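Local coordinates for protein Atg1 tMIT (Kluyveromyces marxianus, PDB 4P1N) that belongs to a serine/threonine protein kinase that is essential for autophagy and required for the formation of autophagosomes, at residues 143-146 with 147-151; 192-195 with 196-199; 206-209 with 210-213. All coordinates share one frame; numbering follows the deposited sequence.

Interaction 1: 143-146 with 147-151; sequences VQWI and RDRFN
Over one face of the Trp145 indole lies the CG methylene of Arg149, 3.7 Å from the centroid of the six-membered ring in a CH-pi contact. From there the arginine chain turns back, and the edge of its guanidinium meets the five-membered side of the indole, with Arg149 NH1 3.3 Å from Trp145 CD1 and the two planes 63° apart. The pair sits one turn apart on helix 137-170, a long helix of the first of two MIT domains. With chi1 at -176° the indole is turned away from the backbone N of Trp145 and leans along the helix toward the following turn; Arg149, bent at both chi2 and chi3, folds over it.

Trp145 NE1 and Arg149 NH1 come within 3.2 Å of each other, yet both are donors, so neither satisfies the other. Their acceptors sit on the second subunit: Gln144 OE1 there takes the indole N-H, and Asp148 OD2 there pairs with NH1. Arg149 NE makes a further salt bridge to Glu152 of its own chain. The pair is thus part of the interface between the two copies of this protein in a four-chain assembly, built reciprocally by the same residues of both copies.

A second flat group, the guanidinium of Arg147, lies with one face over Gln144 CA, three residues back, and runs beside the Gln144 side chain, NH2 of Arg147 being 4.0 Å from Gln144 CG. Behind these groups the backbone keeps its regular i to i+4 bonds, such as Arg149 N to Trp145 O at 2.8 Å. At its edge the Arg147 guanidinium also meets the neighbouring Asp148, whose OD1 takes NH1 at 3.2 Å from above the carboxylate plane, 49° out of it.

Interaction 2: 192-195 with 196-199; sequences ALDI and SRNA
This is a salt bridge between residues three apart, Asp194 and Arg197, on the partly exposed side of helix 184-204, a helix of the second MIT domain, away from helix 209-227; the other side of the same turn packs into the domain. Arg197 NH1 gives a hydrogen bond to Asp194 OD1 at 2.6 Å, bent at the hydrogen (144°). The two side chains run alongside one another in the same direction, but their flat ends are far from coplanar: carboxylate and guanidinium planes stand 67° apart. NH1 meets OD1 on the anti side and out of the carboxylate plane, while NH2 stays back at 3.7 Å from Asp194 OD1, so the bridge rests on one nitrogen instead of a forked pair. A bend at chi3 (75°) brings the otherwise extended arginine back over the preceding turn, where a face of its guanidinium lies over Asp194 CA. Arg197 there also packs on an acidic side chain of another protein's chain.

With a leucine at Arg197 the guanidinium is gone, and Asp194 OD1 would probably lose its charged mate, leaving the carboxylate freer to turn about chi2.

Below the bridge the backbone is unbroken helix; Arg197 N bonds to Leu193 O at 2.8 Å and Asn198 N to Asp194 O at 2.9 Å. On the inner side Ile195 and Ser196 rest on helix 209-227, touching Ser219 and Tyr216 respectively. Ser219 OG there forms hydrogen bonds with both Ser196 OG and Ala192 O, so the serine's buried hydroxyl has its polar partner across the helix pair. Within its own helix, Ser196 N is bonded to that same carbonyl, Ala192 O, at 3.1 Å.

Interaction 3: 206-209 with 210-213; sequences GGNY and NTCE
One side-chain oxygen, Asn208 OD1, caps the first turn of helix 209-227, and it does so only two residues after the glycine, Gly206, that ends the preceding helix in a Schellman motif. Asn208 is the N-cap. Its OD1 accepts from Thr211 N at 3.2 Å, in the plane of the amide and on a lone pair, with a fairly straight N-H...O angle of 157°. The same oxygen is 3.0 Å from Asn210 N and also receives a weak, long bond from Thr211 OG1 at 3.5 Å. What sets the amide here is a first torsion that places CG opposite the backbone N (chi1 -174°), which brings the amide forward to the N-H groups that open the helix.

The Asn208 and Thr211 side chains cross at about a right angle, and Asn208 CB comes to 3.6 Å from Thr211 OG1. That hydroxyl has a stronger partner in Asn134 ND2 of the second subunit, so the cap borders the contact with the second copy of the protein. The main chain of Asn208 opens the regular pattern too: its O takes Cys212 N at 3.2 Å. One residue on, Tyr209 O accepts Glu213 N at 2.9 Å, while the carboxylate of Glu213 forms a salt bridge to Lys271 of helix 250-273.

In a helix's first turn the N-H groups have no carbonyl of an earlier turn to meet. A neutral amide oxygen supplies one at Thr211, and the partial positive end of the helix is likely to polarise that oxygen further, favouring this orientation of the Asn208 amide.

From the N terminus, interaction 1 comes first, in the first half of helix 137-170 in the first MIT domain; interactions 2 and 3 follow in the second, on helix 184-204 and at the start of helix 209-227. All three are local, set in series: none closes a long loop, and none nests in or crosses another. Interaction 1 lies across the chain's centre from interaction 2, with about 28 Å between centres. Interactions 2 and 3 are neighbours in one antiparallel helix hairpin, their centres about 13 Å apart, and they touch where Ala199 O packs against Cys212 SG at 3.6 Å. Interactions 1 and 3 both also reach the second subunit.

Interaction 1: 143-146 with 147-151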
ATOM      1  N   VAL B 143       4.721   0.861  -4.252  1.00 36.46           N
ATOM      2  CA  VAL B 143       4.724  -0.302  -5.085  1.00 35.72           C
ATOM      3  C   VAL B 143       4.498  -1.582  -4.280  1.00 34.57           C
ATOM      4  O   VAL B 143       3.742  -2.433  -4.732  1.00 34.95           O
ATOM      5  CB  VAL B 143       5.999  -0.371  -5.941  1.00 39.01           C
ATOM      6  CG1 VAL B 143       6.079  -1.704  -6.682  1.00 39.84           C
ATOM      7  CG2 VAL B 143       6.001   0.788  -6.943  1.00 40.52           C
ATOM      8  N   GLN B 144       5.129  -1.725  -3.113  1.00 32.75           N
ATOM      9  CA  GLN B 144       4.730  -2.817  -2.204  1.00 33.33           C
ATOM     10  C   GLN B 144       3.223  -2.830  -1.913  1.00 31.11           C
ATOM     11  O   GLN B 144       2.567  -3.891  -2.033  1.00 29.59           O
ATOM     12  CB  GLN B 144       5.545  -2.799  -0.934  1.00 34.07           C
ATOM     13  CG  GLN B 144       7.010  -3.174  -1.222  1.00 36.47           C
ATOM     14  CD  GLN B 144       7.866  -3.136  -0.000  1.00 39.33           C
ATOM     15  OE1 GLN B 144       7.423  -2.707   1.067  1.00 40.28           O
ATOM     16  NE2 GLN B 144       9.130  -3.590  -0.131  1.00 43.05           N
ATOM     17  N   TRP B 145       2.664  -1.649  -1.609  1.00 30.33           N
ATOM     18  CA  TRP B 145       1.221  -1.525  -1.405  1.00 28.98           C
ATOM     19  C   TRP B 145       0.390  -1.961  -2.597  1.00 29.51           C
ATOM     20  O   TRP B 145      -0.563  -2.723  -2.446  1.00 29.97           O
ATOM     21  CB  TRP B 145       0.861  -0.103  -0.988  1.00 27.92           C
ATOM     22  CG  TRP B 145      -0.581   0.080  -0.658  1.00 26.79           C
ATOM     23  CD1 TRP B 145      -1.243  -0.200   0.538  1.00 26.66           C
ATOM     24  CD2 TRP B 145      -1.591   0.542  -1.572  1.00 25.99           C
ATOM     25  NE1 TRP B 145      -2.596   0.114   0.394  1.00 25.17           N
ATOM     26  CE2 TRP B 145      -2.818   0.574  -0.886  1.00 24.68           C
ATOM     27  CE3 TRP B 145      -1.552   0.990  -2.880  1.00 27.70           C
ATOM     28  CZ2 TRP B 145      -4.008   0.997  -1.504  1.00 25.40           C
ATOM     29  CZ3 TRP B 145      -2.737   1.452  -3.478  1.00 27.25           C
ATOM     30  CH2 TRP B 145      -3.932   1.441  -2.795  1.00 26.10           C
ATOM     31  N   ILE B 146       0.734  -1.457  -3.787  1.00 30.21           N
ATOM     32  CA  ILE B 146       0.041  -1.790  -5.030  1.00 28.05           C
ATOM     33  C   ILE B 146       0.073  -3.278  -5.232  1.00 29.65           C
ATOM     34  O   ILE B 146      -0.939  -3.894  -5.512  1.00 29.58           O
ATOM     35  CB  ILE B 146       0.726  -1.068  -6.248  1.00 30.03           C
ATOM     36  CG1 ILE B 146       0.379   0.401  -6.250  1.00 30.50           C
ATOM     37  CG2 ILE B 146       0.335  -1.705  -7.573  1.00 30.70           C
ATOM     38  CD1 ILE B 146       1.344   1.285  -7.019  1.00 34.25           C
ATOM     39  N   ARG B 147       1.242  -3.877  -5.049  1.00 32.61           N
ATOM     40  CA  ARG B 147       1.377  -5.315  -5.193  1.00 34.97           C
ATOM     41  C   ARG B 147       0.502  -6.113  -4.205  1.00 34.03           C
ATOM     42  O   ARG B 147      -0.163  -7.065  -4.626  1.00 33.29           O
ATOM     43  CB  ARG B 147       2.821  -5.737  -5.066  1.00 37.57           C
ATOM     44  CG  ARG B 147       3.013  -7.234  -5.148  1.00 43.58           C
ATOM     45  CD  ARG B 147       3.433  -7.834  -3.810  1.00 50.43           C
ATOM     46  NE  ARG B 147       4.855  -7.612  -3.586  1.00 53.43           N
ATOM     47  CZ  ARG B 147       5.429  -7.030  -2.520  1.00 53.97           C
ATOM     48  NH1 ARG B 147       4.729  -6.569  -1.458  1.00 51.24           N
ATOM     49  NH2 ARG B 147       6.759  -6.897  -2.541  1.00 52.71           N
ATOM     50  N   ASP B 148       0.516  -5.710  -2.935  1.00 32.10           N
ATOM     51  CA  ASP B 148      -0.335  -6.309  -1.871  1.00 33.62           C
ATOM     52  C   ASP B 148      -1.822  -6.172  -2.289  1.00 30.69           C
ATOM     53  O   ASP B 148      -2.604  -7.097  -2.167  1.00 30.25           O
ATOM     54  CB  ASP B 148      -0.203  -5.577  -0.490  1.00 34.64           C
ATOM     55  CG  ASP B 148       1.213  -5.568   0.137  1.00 41.14           C
ATOM     56  OD1 ASP B 148       1.910  -6.576   0.009  1.00 41.03           O
ATOM     57  OD2 ASP B 148       1.599  -4.519   0.862  1.00 46.85           O
ATOM     58  N   ARG B 149      -2.236  -4.991  -2.720  1.00 28.22           N
ATOM     59  CA  ARG B 149      -3.649  -4.820  -3.130  1.00 27.60           C
ATOM     60  C   ARG B 149      -4.020  -5.637  -4.344  1.00 29.23           C
ATOM     61  O   ARG B 149      -5.116  -6.213  -4.409  1.00 28.17           O
ATOM     62  CB  ARG B 149      -3.986  -3.350  -3.393  1.00 27.23           C
ATOM     63  CG  ARG B 149      -3.887  -2.498  -2.148  1.00 27.60           C
ATOM     64  CD  ARG B 149      -4.984  -2.775  -1.076  1.00 27.05           C
ATOM     65  NE  ARG B 149      -4.685  -3.940  -0.268  1.00 28.04           N
ATOM     66  CZ  ARG B 149      -3.632  -4.063   0.538  1.00 28.48           C
ATOM     67  NH1 ARG B 149      -2.772  -3.080   0.706  1.00 28.76           N
ATOM     68  NH2 ARG B 149      -3.410  -5.180   1.160  1.00 29.05           N
ATOM     69  N   PHE B 150      -3.089  -5.750  -5.286  1.00 30.95           N
ATOM     70  CA  PHE B 150      -3.300  -6.549  -6.490  1.00 29.84           C
ATOM     71  C   PHE B 150      -3.578  -8.001  -6.104  1.00 32.29           C
ATOM     72  O   PHE B 150      -4.560  -8.558  -6.553  1.00 32.75           O
ATOM     73  CB  PHE B 150      -2.089  -6.423  -7.406  1.00 31.67           C
ATOM     74  CG  PHE B 150      -2.258  -7.051  -8.736  1.00 33.52           C
ATOM     75  CD1 PHE B 150      -2.064  -8.393  -8.897  1.00 37.00           C
ATOM     76  CD2 PHE B 150      -2.623  -6.295  -9.813  1.00 34.83           C
ATOM     77  CE1 PHE B 150      -2.241  -8.995 -10.127  1.00 39.52           C
ATOM     78  CE2 PHE B 150      -2.790  -6.882 -11.075  1.00 39.94           C
ATOM     79  CZ  PHE B 150      -2.593  -8.232 -11.225  1.00 39.36           C
ATOM     80  N   ASN B 151      -2.748  -8.593  -5.240  1.00 33.68           N
ATOM     81  CA  ASN B 151      -2.905  -9.997  -4.812  1.00 36.59           C
ATOM     82  C   ASN B 151      -4.152 -10.212  -3.995  1.00 35.30           C
ATOM     83  O   ASN B 151      -4.862 -11.183  -4.205  1.00 35.24           O
ATOM     84  CB  ASN B 151      -1.683 -10.472  -4.007  1.00 37.88           C
ATOM     85  CG  ASN B 151      -0.446 -10.542  -4.875  1.00 41.03           C
ATOM     86  OD1 ASN B 151      -0.564 -10.689  -6.079  1.00 48.19           O
ATOM     87  ND2 ASN B 151       0.722 -10.453  -4.288  1.00 45.32           N
TER

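Interaction 2: 192-195 with 196-199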
ATOM      1  N   ALA B 192     -20.235   7.894  -7.249  1.00 39.46           N
ATOM      2  CA  ALA B 192     -19.544   9.201  -7.203  1.00 38.42           C
ATOM      3  C   ALA B 192     -20.513  10.393  -6.983  1.00 39.79           C
ATOM      4  O   ALA B 192     -20.209  11.316  -6.251  1.00 36.61           O
ATOM      5  CB  ALA B 192     -18.747   9.427  -8.461  1.00 37.91           C
ATOM      6  N   LEU B 193     -21.647  10.374  -7.662  1.00 42.15           N
ATOM      7  CA  LEU B 193     -22.644  11.437  -7.554  1.00 43.94           C
ATOM      8  C   LEU B 193     -23.368  11.402  -6.204  1.00 44.98           C
ATOM      9  O   LEU B 193     -23.646  12.454  -5.647  1.00 43.33           O
ATOM     10  CB  LEU B 193     -23.650  11.366  -8.715  1.00 46.74           C
ATOM     11  CG  LEU B 193     -23.223  12.127  -9.987  1.00 50.27           C
ATOM     12  CD1 LEU B 193     -21.755  12.009 -10.332  1.00 49.51           C
ATOM     13  CD2 LEU B 193     -24.021  11.713 -11.207  1.00 53.98           C
ATOM     14  N   ASP B 194     -23.641  10.210  -5.659  1.00 44.97           N
ATOM     15  CA  ASP B 194     -24.166  10.111  -4.285  1.00 45.52           C
ATOM     16  C   ASP B 194     -23.221  10.719  -3.263  1.00 42.61           C
ATOM     17  O   ASP B 194     -23.644  11.431  -2.379  1.00 43.50           O
ATOM     18  CB  ASP B 194     -24.371   8.657  -3.860  1.00 48.49           C
ATOM     19  CG  ASP B 194     -25.496   7.980  -4.568  1.00 52.00           C
ATOM     20  OD1 ASP B 194     -26.411   8.643  -5.096  1.00 55.23           O
ATOM     21  OD2 ASP B 194     -25.462   6.743  -4.582  1.00 56.32           O
ATOM     22  N   ILE B 195     -21.938  10.401  -3.369  1.00 41.45           N
ATOM     23  CA  ILE B 195     -20.949  10.930  -2.438  1.00 41.76           C
ATOM     24  C   ILE B 195     -20.901  12.461  -2.496  1.00 43.86           C
ATOM     25  O   ILE B 195     -20.859  13.102  -1.444  1.00 42.63           O
ATOM     26  CB  ILE B 195     -19.539  10.381  -2.687  1.00 40.47           C
ATOM     27  CG1 ILE B 195     -19.485   8.891  -2.324  1.00 38.98           C
ATOM     28  CG2 ILE B 195     -18.526  11.144  -1.827  1.00 40.05           C
ATOM     29  CD1 ILE B 195     -18.289   8.163  -2.905  1.00 36.78           C
ATOM     30  N   SER B 196     -20.910  13.040  -3.710  1.00 42.35           N
ATOM     31  CA  SER B 196     -20.903  14.507  -3.844  1.00 44.41           C
ATOM     32  C   SER B 196     -22.236  15.156  -3.399  1.00 47.58           C
ATOM     33  O   SER B 196     -22.235  16.266  -2.853  1.00 45.80           O
ATOM     34  CB  SER B 196     -20.545  14.944  -5.265  1.00 43.76           C
ATOM     35  OG  SER B 196     -19.115  14.960  -5.426  1.00 43.94           O
ATOM     36  N   ARG B 197     -23.349  14.479  -3.676  1.00 47.22           N
ATOM     37  CA  ARG B 197     -24.640  14.949  -3.240  1.00 52.50           C
ATOM     38  C   ARG B 197     -24.681  14.989  -1.719  1.00 51.64           C
ATOM     39  O   ARG B 197     -25.061  15.990  -1.156  1.00 52.06           O
ATOM     40  CB  ARG B 197     -25.762  14.064  -3.783  1.00 56.46           C
ATOM     41  CG  ARG B 197     -27.148  14.556  -3.403  1.00 62.82           C
ATOM     42  CD  ARG B 197     -28.221  13.553  -3.784  1.00 68.47           C
ATOM     43  NE  ARG B 197     -28.223  12.424  -2.852  1.00 72.51           N
ATOM     44  CZ  ARG B 197     -28.003  11.150  -3.174  1.00 75.66           C
ATOM     45  NH1 ARG B 197     -27.786  10.778  -4.433  1.00 76.58           N
ATOM     46  NH2 ARG B 197     -28.012  10.228  -2.221  1.00 78.06           N
ATOM     47  N   ASN B 198     -24.304  13.887  -1.068  1.00 49.72           N
ATOM     48  CA  ASN B 198     -24.171  13.868   0.390  1.00 49.37           C
ATOM     49  C   ASN B 198     -23.169  14.916   0.938  1.00 49.42           C
ATOM     50  O   ASN B 198     -23.387  15.478   2.008  1.00 50.06           O
ATOM     51  CB  ASN B 198     -23.713  12.472   0.879  1.00 49.53           C
ATOM     52  CG  ASN B 198     -24.811  11.406   0.841  1.00 51.53           C
ATOM     53  OD1 ASN B 198     -24.506  10.220   0.865  1.00 59.80           O
ATOM     54  ND2 ASN B 198     -26.049  11.804   0.804  1.00 52.01           N
ATOM     55  N   ALA B 199     -22.044  15.138   0.252  1.00 46.41           N
ATOM     56  CA  ALA B 199     -21.074  16.143   0.713  1.00 46.79           C
ATOM     57  C   ALA B 199     -21.649  17.567   0.731  1.00 49.27           C
ATOM     58  O   ALA B 199     -21.359  18.345   1.642  1.00 47.95           O
ATOM     59  CB  ALA B 199     -19.820  16.101  -0.135  1.00 47.35           C
TER

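Interaction 3: 206-209 with 210-213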
ATOM      1  N   GLY B 206     -23.448  22.975   7.885  1.00 75.86           N
ATOM      2  CA  GLY B 206     -22.319  23.427   8.705  1.00 71.72           C
ATOM      3  C   GLY B 206     -21.367  22.307   9.093  1.00 68.21           C
ATOM      4  O   GLY B 206     -20.597  22.418  10.051  1.00 67.33           O
ATOM      5  N   GLY B 207     -21.406  21.215   8.342  1.00 66.49           N
ATOM      6  CA  GLY B 207     -20.623  20.042   8.681  1.00 62.55           C
ATOM      7  C   GLY B 207     -19.145  20.288   8.525  1.00 62.79           C
ATOM      8  O   GLY B 207     -18.720  21.329   8.009  1.00 62.83           O
ATOM      9  N   ASN B 208     -18.366  19.303   8.944  1.00 62.93           N
ATOM     10  CA  ASN B 208     -16.923  19.405   8.920  1.00 63.87           C
ATOM     11  C   ASN B 208     -16.364  19.544   7.497  1.00 61.50           C
ATOM     12  O   ASN B 208     -16.602  18.701   6.635  1.00 62.01           O
ATOM     13  CB  ASN B 208     -16.308  18.203   9.616  1.00 64.33           C
ATOM     14  CG  ASN B 208     -14.814  18.330   9.749  1.00 67.97           C
ATOM     15  OD1 ASN B 208     -14.081  18.112   8.785  1.00 67.40           O
ATOM     16  ND2 ASN B 208     -14.348  18.697  10.945  1.00 69.20           N
ATOM     17  N   TYR B 209     -15.615  20.613   7.264  1.00 61.01           N
ATOM     18  CA  TYR B 209     -15.118  20.915   5.929  1.00 61.04           C
ATOM     19  C   TYR B 209     -14.155  19.892   5.347  1.00 56.24           C
ATOM     20  O   TYR B 209     -14.180  19.643   4.150  1.00 52.99           O
ATOM     21  CB  TYR B 209     -14.494  22.320   5.887  1.00 64.86           C
ATOM     22  CG  TYR B 209     -15.533  23.415   5.860  1.00 72.05           C
ATOM     23  CD1 TYR B 209     -16.862  23.149   5.480  1.00 76.41           C
ATOM     24  CD2 TYR B 209     -15.213  24.710   6.219  1.00 77.71           C
ATOM     25  CE1 TYR B 209     -17.820  24.149   5.463  1.00 80.17           C
ATOM     26  CE2 TYR B 209     -16.172  25.716   6.194  1.00 82.06           C
ATOM     27  CZ  TYR B 209     -17.470  25.428   5.809  1.00 80.38           C
ATOM     28  OH  TYR B 209     -18.434  26.411   5.780  1.00 87.39           O
ATOM     29  N   ASN B 210     -13.296  19.320   6.181  1.00 55.81           N
ATOM     30  CA  ASN B 210     -12.367  18.310   5.718  1.00 55.71           C
ATOM     31  C   ASN B 210     -13.129  17.118   5.182  1.00 54.56           C
ATOM     32  O   ASN B 210     -12.787  16.586   4.120  1.00 49.77           O
ATOM     33  CB  ASN B 210     -11.438  17.874   6.844  1.00 60.18           C
ATOM     34  CG  ASN B 210     -10.519  18.984   7.308  1.00 64.11           C
ATOM     35  OD1 ASN B 210      -9.770  18.809   8.260  1.00 72.02           O
ATOM     36  ND2 ASN B 210     -10.568  20.127   6.643  1.00 69.79           N
ATOM     37  N   THR B 211     -14.183  16.738   5.907  1.00 54.42           N
ATOM     38  CA  THR B 211     -15.028  15.603   5.524  1.00 54.43           C
ATOM     39  C   THR B 211     -15.592  15.867   4.145  1.00 50.74           C
ATOM     40  O   THR B 211     -15.503  15.023   3.266  1.00 50.29           O
ATOM     41  CB  THR B 211     -16.153  15.384   6.572  1.00 56.16           C
ATOM     42  OG1 THR B 211     -15.550  15.121   7.843  1.00 59.49           O
ATOM     43  CG2 THR B 211     -17.050  14.241   6.213  1.00 55.31           C
ATOM     44  N   CYS B 212     -16.116  17.075   3.948  1.00 50.33           N
ATOM     45  CA  CYS B 212     -16.661  17.473   2.656  1.00 49.68           C
ATOM     46  C   CYS B 212     -15.609  17.461   1.554  1.00 48.67           C
ATOM     47  O   CYS B 212     -15.907  17.023   0.446  1.00 47.47           O
ATOM     48  CB  CYS B 212     -17.267  18.859   2.731  1.00 52.66           C
ATOM     49  SG  CYS B 212     -18.628  18.977   3.885  1.00 59.75           S
ATOM     50  N   GLU B 213     -14.393  17.912   1.880  1.00 47.55           N
ATOM     51  CA  GLU B 213     -13.298  18.008   0.908  1.00 49.96           C
ATOM     52  C   GLU B 213     -12.888  16.649   0.385  1.00 46.80           C
ATOM     53  O   GLU B 213     -12.690  16.460  -0.806  1.00 44.22           O
ATOM     54  CB  GLU B 213     -12.057  18.690   1.512  1.00 53.28           C
ATOM     55  CG  GLU B 213     -10.808  18.578   0.621  1.00 58.01           C
ATOM     56  CD  GLU B 213      -9.627  19.453   1.054  1.00 64.02           C
ATOM     57  OE1 GLU B 213      -9.667  20.009   2.173  1.00 65.25           O
ATOM     58  OE2 GLU B 213      -8.651  19.569   0.262  1.00 68.62           O
TER